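Long-range contact in endoglucanase (Thermotoga maritima, PDB 1VHO), which probably acts as a metal-dependent aminopeptidase of the M42 family, whose members bind two divalent metal ions per subunit: residues K261-L273 against E322-L334. Residues are numbered along the deposited sequence; the frame is centred on the assembly and turned at random.
Sequences KIIEIAKKHNVSL and ELARLLSLVAVEL. With SO4 (sulfate ion), chain D.
Lys261 lays CB and CD of its side chain against CD1 of Leu334. Ile262 sets CG2 on CD2 of Leu326 and CG1 near CG2 of Val330; it also touches strands 222-229 and 297-304 of the mixed sheet. Ile265 enters as a knob into a hole formed by Leu326, Leu329, Val330 and Glu333. Its CG2 meets CB of Leu329 at 3.7 Å. Ala266 borders Leu326, whose CD1 touches its CB. Helix segments 261-268 and 322-333 cross at 111°, packing helices 256-268 and 317-333 together beside the sheet of the M42 peptidase fold. With CG anti to the backbone N (chi1 169°) and the chain extended beyond it, Lys268 brings NZ to OE2 of Glu333 in a salt bridge (3.0 Å). His269 NE2 donates to the same OE2 at 2.6 Å, on the syn side and across the carboxylate plane from Lys268 NZ. Leu329 CD2 lies over the imidazole face, 3.9 Å from the centroid, in a CH-pi contact. A Schellman motif with Asn270 at C-prime ends the first helix. There Arg325, bent at chi3 (76°), grips the carbonyl O of His269 end-on, NH1 and NH2 both at 3.1 Å. Its NE and NH2 hold Glu322 side-on, which fixes the guanidinium plane. NH1 also bonds O3 of a sulfate, probably from crystallisation (2.8 Å). A leucine in place of Arg325 would probably leave the His269 carbonyl without these donors and Glu322 without its charged mate. Val271 sets CG2 over one guanidinium face, 3.5 Å from NH2. Leu273 brings CD2 to CD2 of Leu326.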
loop_
_atom_site.group_PDB
_atom_site.type_symbol
_atom_site.label_atom_id
_atom_site.label_comp_id
_atom_site.label_asym_id
_atom_site.label_seq_id
_atom_site.Cartn_x
_atom_site.Cartn_y
_atom_site.Cartn_z
ATOM N N LYS A 261 -21.745 13.498 0.339
ATOM C CA LYS A 261 -22.005 13.286 -1.095
ATOM C C LYS A 261 -21.529 11.903 -1.546
ATOM O O LYS A 261 -22.200 11.239 -2.355
ATOM C CB LYS A 261 -21.287 14.352 -1.924
ATOM C CG LYS A 261 -21.992 15.733 -1.798
ATOM C CD LYS A 261 -21.012 16.787 -2.340
ATOM C CE LYS A 261 -21.682 18.170 -2.353
ATOM N NZ LYS A 261 -20.652 19.237 -2.550
ATOM N N ILE A 262 -20.366 11.446 -1.049
ATOM C CA ILE A 262 -19.877 10.100 -1.419
ATOM C C ILE A 262 -20.816 9.049 -0.906
ATOM O O ILE A 262 -21.192 8.059 -1.563
ATOM C CB ILE A 262 -18.436 9.877 -0.892
ATOM C CG1 ILE A 262 -17.434 10.819 -1.535
ATOM C CG2 ILE A 262 -18.036 8.413 -1.057
ATOM C CD1 ILE A 262 -16.032 10.831 -0.888
ATOM N N ILE A 263 -21.270 9.235 0.363
ATOM C CA ILE A 263 -22.232 8.298 0.960
ATOM C C ILE A 263 -23.522 8.237 0.167
ATOM O O ILE A 263 -24.085 7.152 -0.054
ATOM C CB ILE A 263 -22.496 8.755 2.419
ATOM C CG1 ILE A 263 -21.254 8.437 3.281
ATOM C CG2 ILE A 263 -23.765 8.152 3.011
ATOM C CD1 ILE A 263 -21.381 9.003 4.702
ATOM N N GLU A 264 -24.012 9.373 -0.329
ATOM C CA GLU A 264 -25.252 9.351 -1.116
ATOM C C GLU A 264 -25.068 8.593 -2.430
ATOM O O GLU A 264 -26.016 7.939 -2.895
ATOM C CB GLU A 264 -25.791 10.745 -1.424
ATOM C CG GLU A 264 -26.064 11.621 -0.200
ATOM C CD GLU A 264 -27.099 11.052 0.750
ATOM O OE1 GLU A 264 -27.890 10.151 0.378
ATOM O OE2 GLU A 264 -27.136 11.513 1.931
ATOM N N ILE A 265 -23.873 8.689 -3.009
ATOM C CA ILE A 265 -23.634 7.937 -4.275
ATOM C C ILE A 265 -23.617 6.466 -3.954
ATOM O O ILE A 265 -24.181 5.609 -4.628
ATOM C CB ILE A 265 -22.309 8.404 -4.894
ATOM C CG1 ILE A 265 -22.555 9.796 -5.505
ATOM C CG2 ILE A 265 -21.851 7.431 -6.013
ATOM C CD1 ILE A 265 -21.344 10.622 -5.785
ATOM N N ALA A 266 -22.949 6.107 -2.813
ATOM C CA ALA A 266 -22.932 4.672 -2.468
ATOM C C ALA A 266 -24.337 4.144 -2.262
ATOM O O ALA A 266 -24.698 3.007 -2.604
ATOM C CB ALA A 266 -22.083 4.459 -1.202
ATOM N N LYS A 267 -25.145 4.979 -1.581
ATOM C CA LYS A 267 -26.540 4.551 -1.312
ATOM C C LYS A 267 -27.316 4.326 -2.605
ATOM O O LYS A 267 -27.962 3.278 -2.823
ATOM C CB LYS A 267 -27.198 5.676 -0.494
ATOM C CG LYS A 267 -28.576 5.274 0.016
ATOM C CD LYS A 267 -29.354 6.504 0.506
ATOM C CE LYS A 267 -30.742 5.991 0.957
ATOM N NZ LYS A 267 -31.499 7.073 1.641
ATOM N N LYS A 268 -27.201 5.253 -3.533
ATOM C CA LYS A 268 -27.924 5.124 -4.827
ATOM C C LYS A 268 -27.463 3.912 -5.607
ATOM O O LYS A 268 -28.244 3.232 -6.256
ATOM C CB LYS A 268 -27.757 6.393 -5.656
ATOM C CG LYS A 268 -28.229 6.274 -7.106
ATOM C CD LYS A 268 -28.042 7.607 -7.842
ATOM C CE LYS A 268 -28.396 7.444 -9.314
ATOM N NZ LYS A 268 -27.715 8.442 -10.197
ATOM N N HIS A 269 -26.156 3.591 -5.553
ATOM C CA HIS A 269 -25.625 2.450 -6.261
ATOM C C HIS A 269 -25.453 1.192 -5.460
ATOM O O HIS A 269 -24.786 0.277 -5.938
ATOM C CB HIS A 269 -24.292 2.861 -6.948
ATOM C CG HIS A 269 -24.612 3.887 -8.002
ATOM N ND1 HIS A 269 -24.957 3.474 -9.289
ATOM C CD2 HIS A 269 -24.688 5.239 -7.984
ATOM C CE1 HIS A 269 -25.222 4.552 -10.010
ATOM N NE2 HIS A 269 -25.071 5.614 -9.249
ATOM N N ASN A 270 -26.075 1.055 -4.288
ATOM C CA ASN A 270 -26.041 -0.133 -3.468
ATOM C C ASN A 270 -24.632 -0.590 -3.092
ATOM O O ASN A 270 -24.263 -1.767 -3.174
ATOM C CB ASN A 270 -26.845 -1.240 -4.195
ATOM C CG ASN A 270 -28.274 -0.741 -4.484
ATOM O OD1 ASN A 270 -29.024 -0.404 -3.578
ATOM N ND2 ASN A 270 -28.668 -0.649 -5.750
ATOM N N VAL A 271 -23.776 0.387 -2.776
ATOM C CA VAL A 271 -22.420 0.065 -2.341
ATOM C C VAL A 271 -22.487 -0.012 -0.786
ATOM O O VAL A 271 -22.738 1.032 -0.218
ATOM C CB VAL A 271 -21.355 1.079 -2.742
ATOM C CG1 VAL A 271 -19.990 0.577 -2.198
ATOM C CG2 VAL A 271 -21.186 1.200 -4.271
ATOM N N SER A 272 -22.271 -1.200 -0.238
ATOM C CA SER A 272 -22.310 -1.374 1.216
ATOM C C SER A 272 -21.089 -0.698 1.821
ATOM O O SER A 272 -19.970 -0.914 1.301
ATOM C CB SER A 272 -22.349 -2.857 1.585
ATOM O OG SER A 272 -23.621 -3.387 1.148
ATOM N N LEU A 273 -21.238 0.017 2.896
ATOM C CA LEU A 273 -20.103 0.738 3.492
ATOM C C LEU A 273 -20.024 0.476 4.990
ATOM O O LEU A 273 -21.013 0.056 5.606
ATOM C CB LEU A 273 -20.334 2.259 3.342
ATOM C CG LEU A 273 -20.325 2.862 1.917
ATOM C CD1 LEU A 273 -20.658 4.343 1.970
ATOM C CD2 LEU A 273 -18.962 2.655 1.243
ATOM N N GLU A 322 -15.577 -3.184 -4.710
ATOM C CA GLU A 322 -16.663 -2.247 -4.402
ATOM C C GLU A 322 -16.143 -0.853 -4.147
ATOM O O GLU A 322 -16.773 0.116 -4.560
ATOM C CB GLU A 322 -17.550 -2.734 -3.238
ATOM C CG GLU A 322 -18.400 -3.948 -3.665
ATOM C CD GLU A 322 -19.502 -3.545 -4.643
ATOM O OE1 GLU A 322 -19.290 -3.602 -5.868
ATOM O OE2 GLU A 322 -20.584 -3.100 -4.226
ATOM N N LEU A 323 -14.966 -0.701 -3.502
ATOM C CA LEU A 323 -14.418 0.648 -3.338
ATOM C C LEU A 323 -14.125 1.248 -4.702
ATOM O O LEU A 323 -14.346 2.448 -4.978
ATOM C CB LEU A 323 -13.183 0.629 -2.411
ATOM C CG LEU A 323 -12.534 1.998 -2.184
ATOM C CD1 LEU A 323 -13.603 3.070 -1.883
ATOM C CD2 LEU A 323 -11.507 2.005 -1.059
ATOM N N ALA A 324 -13.458 0.450 -5.593
ATOM C CA ALA A 324 -13.157 1.025 -6.910
ATOM C C ALA A 324 -14.464 1.383 -7.670
ATOM O O ALA A 324 -14.498 2.387 -8.364
ATOM C CB ALA A 324 -12.398 -0.036 -7.723
ATOM N N ARG A 325 -15.489 0.558 -7.530
ATOM C CA ARG A 325 -16.779 0.852 -8.186
ATOM C C ARG A 325 -17.312 2.171 -7.666
ATOM O O ARG A 325 -17.734 3.059 -8.417
ATOM C CB ARG A 325 -17.790 -0.309 -7.933
ATOM C CG ARG A 325 -19.119 -0.113 -8.695
ATOM C CD ARG A 325 -19.932 -1.399 -8.722
ATOM N NE ARG A 325 -20.612 -1.715 -7.457
ATOM C CZ ARG A 325 -21.814 -1.239 -7.127
ATOM N NH1 ARG A 325 -22.506 -0.417 -7.938
ATOM N NH2 ARG A 325 -22.345 -1.579 -5.964
ATOM N N LEU A 326 -17.307 2.354 -6.333
ATOM C CA LEU A 326 -17.756 3.619 -5.756
ATOM C C LEU A 326 -16.932 4.782 -6.236
ATOM O O LEU A 326 -17.488 5.851 -6.569
ATOM C CB LEU A 326 -17.565 3.543 -4.197
ATOM C CG LEU A 326 -17.915 4.839 -3.463
ATOM C CD1 LEU A 326 -19.352 5.273 -3.798
ATOM C CD2 LEU A 326 -17.782 4.632 -1.936
ATOM N N LEU A 327 -15.588 4.675 -6.274
ATOM C CA LEU A 327 -14.753 5.798 -6.687
ATOM C C LEU A 327 -15.014 6.158 -8.174
ATOM O O LEU A 327 -15.018 7.349 -8.521
ATOM C CB LEU A 327 -13.232 5.575 -6.541
ATOM C CG LEU A 327 -12.712 5.351 -5.107
ATOM C CD1 LEU A 327 -11.175 5.239 -5.104
ATOM C CD2 LEU A 327 -13.135 6.491 -4.207
ATOM N N SER A 328 -15.220 5.151 -8.998
ATOM C CA SER A 328 -15.548 5.414 -10.417
ATOM C C SER A 328 -16.900 6.170 -10.443
ATOM O O SER A 328 -17.038 7.122 -11.229
ATOM C CB SER A 328 -15.573 4.166 -11.258
ATOM O OG SER A 328 -16.656 3.258 -10.996
ATOM N N LEU A 329 -17.872 5.811 -9.642
ATOM C CA LEU A 329 -19.173 6.492 -9.577
ATOM C C LEU A 329 -19.047 7.901 -9.050
ATOM O O LEU A 329 -19.776 8.812 -9.483
ATOM C CB LEU A 329 -20.195 5.653 -8.803
ATOM C CG LEU A 329 -20.568 4.357 -9.518
ATOM C CD1 LEU A 329 -21.238 3.347 -8.582
ATOM C CD2 LEU A 329 -21.490 4.660 -10.703
ATOM N N VAL A 330 -18.086 8.157 -8.153
ATOM C CA VAL A 330 -17.858 9.512 -7.645
ATOM C C VAL A 330 -17.404 10.372 -8.809
ATOM O O VAL A 330 -17.875 11.495 -9.029
ATOM C CB VAL A 330 -16.831 9.543 -6.493
ATOM C CG1 VAL A 330 -16.358 10.939 -6.157
ATOM C CG2 VAL A 330 -17.455 8.903 -5.235
ATOM N N ALA A 331 -16.494 9.835 -9.655
ATOM C CA ALA A 331 -16.047 10.588 -10.808
ATOM C C ALA A 331 -17.189 10.846 -11.782
ATOM O O ALA A 331 -17.099 11.800 -12.577
ATOM C CB ALA A 331 -14.882 9.874 -11.527
ATOM N N VAL A 332 -18.233 10.052 -11.793
ATOM C CA VAL A 332 -19.366 10.252 -12.698
ATOM C C VAL A 332 -20.449 11.159 -12.146
ATOM O O VAL A 332 -20.893 12.109 -12.816
ATOM C CB VAL A 332 -20.007 8.899 -13.043
ATOM C CG1 VAL A 332 -21.260 9.075 -13.941
ATOM C CG2 VAL A 332 -19.027 7.969 -13.750
ATOM N N GLU A 333 -20.797 11.008 -10.860
ATOM C CA GLU A 333 -21.886 11.748 -10.259
ATOM C C GLU A 333 -21.585 12.835 -9.270
ATOM O O GLU A 333 -22.538 13.534 -8.874
ATOM C CB GLU A 333 -22.783 10.710 -9.500
ATOM C CG GLU A 333 -23.359 9.716 -10.526
ATOM C CD GLU A 333 -24.273 8.708 -9.878
ATOM O OE1 GLU A 333 -24.464 8.775 -8.642
ATOM O OE2 GLU A 333 -24.777 7.792 -10.559
ATOM N N LEU A 334 -20.361 12.949 -8.766
ATOM C CA LEU A 334 -20.079 13.980 -7.794
ATOM C C LEU A 334 -20.416 15.396 -8.297
ATOM O O LEU A 334 -19.944 15.832 -9.329
ATOM C CB LEU A 334 -18.642 13.986 -7.301
ATOM C CG LEU A 334 -18.258 15.007 -6.231
ATOM C CD1 LEU A 334 -19.026 14.738 -4.923
ATOM C CD2 LEU A 334 -16.750 14.938 -5.942
HETATM S S SO4 D . -23.809 0.419 -10.985
HETATM O O1 SO4 D . -24.385 -0.976 -11.135
HETATM O O2 SO4 D . -24.644 1.100 -9.947
HETATM O O3 SO4 D . -22.375 0.310 -10.595
HETATM O O4 SO4 D . -23.945 1.126 -12.301
HETATM O O HOH W 1 -21.403 -3.453 -1.846
#